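Local coordinates for protein 4-hydroxy-3-methylbut-2-enyl diphosphate reductase (Aquifex aeolicus, PDB 3DNF) that catalyses the last step of the non-mevalonate pathway, reducing (E)-4-hydroxy-3-methylbut-2-enyl diphosphate to isopentenyl and dimethylallyl diphosphate with an iron-sulfur cluster, at residues C107-T110 against F115-L118. Sequence-based numbering, arbitrary orientation. Where two conformers were deposited one is given.
Sequences CQLT and FVVL
L109 and T110 meet V116 where a helix turns back into a strand of an open alpha/beta lobe, one part of this three-lobed enzyme. Residues 107-110 lie near the end of helix 97-111, which starts directly after the cluster ligand C96. Four residues later the chain enters strand 115-119, an inner strand of a parallel sheet. The helix packs on one face of that sheet, with the CA atoms of L109 and V116 7.0 Å apart.

The contact is small and mainly apolar. V116 carries the strand side of it and L109 most of the helix side. V116 CG2 lies 3.9 Å from L109 CB, so the strand methyl meets the base of the leucine. The leucine branch is a little farther off, with L109 CD1 4.4 Å from V116 CG2. V116 has CG1 anti to its backbone N (chi1 173°), which leaves CG2 beside that N and facing the helix. L109 continues past this valine toward V162, K187 and I189, on the two strands that follow in the sheet, and L134 of helix 125-136 touches both V116 and T110.

Backbone hydrogen bonds place the strand in the sheet, with V116 paired to K140 and I142 on one side and F115 and V117 to G160 on the other.

The side chains of T110 and V116 cross at about a right angle. The threonine hydroxyl is hydrogen-bonded to V106 O, one helical turn back. Its approach to the valine is only a loose touch, with T110 OG1 4.2 Å from V116 CG2.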
loop_
_atom_site.group_PDB
_atom_site.type_symbol
_atom_site.label_atom_id
_atom_site.label_comp_id
_atom_site.label_asym_id
_atom_site.label_seq_id
_atom_site.Cartn_x
_atom_site.Cartn_y
_atom_site.Cartn_z
ATOM N N CYS B 107 -14.299 -10.782 7.804
ATOM C CA CYS B 107 -14.435 -12.213 8.049
ATOM C C CYS B 107 -13.720 -13.097 7.010
ATOM O O CYS B 107 -13.133 -14.106 7.362
ATOM C CB CYS B 107 -15.897 -12.616 8.202
ATOM S SG CYS B 107 -16.671 -11.812 9.673
ATOM N N GLN B 108 -13.797 -12.705 5.749
ATOM C CA GLN B 108 -13.063 -13.353 4.676
ATOM C C GLN B 108 -11.571 -13.325 4.960
ATOM O O GLN B 108 -10.932 -14.372 4.873
ATOM C CB GLN B 108 -13.390 -12.718 3.330
ATOM C CG GLN B 108 -12.613 -13.348 2.176
ATOM C CD GLN B 108 -12.595 -12.452 0.960
ATOM O OE1 GLN B 108 -13.428 -11.556 0.823
ATOM N NE2 GLN B 108 -11.643 -12.682 0.080
ATOM N N LEU B 109 -11.026 -12.143 5.317
ATOM C CA LEU B 109 -9.623 -12.015 5.619
ATOM C C LEU B 109 -9.208 -12.906 6.805
ATOM O O LEU B 109 -8.119 -13.508 6.793
ATOM C CB LEU B 109 -9.267 -10.535 5.869
ATOM C CG LEU B 109 -9.247 -9.599 4.627
ATOM C CD1 LEU B 109 -9.067 -8.148 5.103
ATOM C CD2 LEU B 109 -8.144 -9.955 3.622
ATOM N N THR B 110 -10.075 -13.000 7.801
ATOM C CA THR B 110 -9.835 -13.886 8.954
ATOM C C THR B 110 -9.750 -15.375 8.523
ATOM O O THR B 110 -8.806 -16.095 8.897
ATOM C CB THR B 110 -10.951 -13.654 10.006
ATOM O OG1 THR B 110 -10.821 -12.315 10.531
ATOM C CG2 THR B 110 -10.872 -14.711 11.132
ATOM N N PHE B 115 -4.098 -11.052 9.876
ATOM C CA PHE B 115 -4.345 -10.111 10.980
ATOM C C PHE B 115 -4.960 -8.857 10.322
ATOM O O PHE B 115 -4.416 -8.363 9.368
ATOM C CB PHE B 115 -3.017 -9.731 11.629
ATOM C CG PHE B 115 -3.144 -8.721 12.738
ATOM C CD1 PHE B 115 -3.431 -9.132 14.039
ATOM C CD2 PHE B 115 -2.967 -7.354 12.481
ATOM C CE1 PHE B 115 -3.540 -8.189 15.084
ATOM C CE2 PHE B 115 -3.075 -6.400 13.521
ATOM C CZ PHE B 115 -3.342 -6.821 14.823
ATOM N N VAL B 116 -6.085 -8.384 10.827
ATOM C CA VAL B 116 -6.848 -7.344 10.098
ATOM C C VAL B 116 -6.490 -5.937 10.608
ATOM O O VAL B 116 -6.531 -5.638 11.800
ATOM C CB VAL B 116 -8.368 -7.616 10.177
ATOM C CG1 VAL B 116 -9.193 -6.451 9.574
ATOM C CG2 VAL B 116 -8.685 -8.904 9.399
ATOM N N VAL B 117 -6.239 -5.043 9.654
ATOM C CA VAL B 117 -6.180 -3.633 9.923
ATOM C C VAL B 117 -7.392 -2.915 9.306
ATOM O O VAL B 117 -7.663 -3.064 8.125
ATOM C CB VAL B 117 -4.873 -3.077 9.358
ATOM C CG1 VAL B 117 -4.946 -1.552 9.218
ATOM C CG2 VAL B 117 -3.669 -3.513 10.230
ATOM N N LEU B 118 -8.161 -2.251 10.146
ATOM C CA LEU B 118 -9.312 -1.451 9.690
ATOM C C LEU B 118 -8.856 -0.000 9.724
ATOM O O LEU B 118 -8.649 0.540 10.799
ATOM C CB LEU B 118 -10.509 -1.676 10.623
ATOM C CG LEU B 118 -11.789 -0.855 10.472
ATOM C CD1 LEU B 118 -12.296 -0.968 9.045
ATOM C CD2 LEU B 118 -12.826 -1.387 11.503
#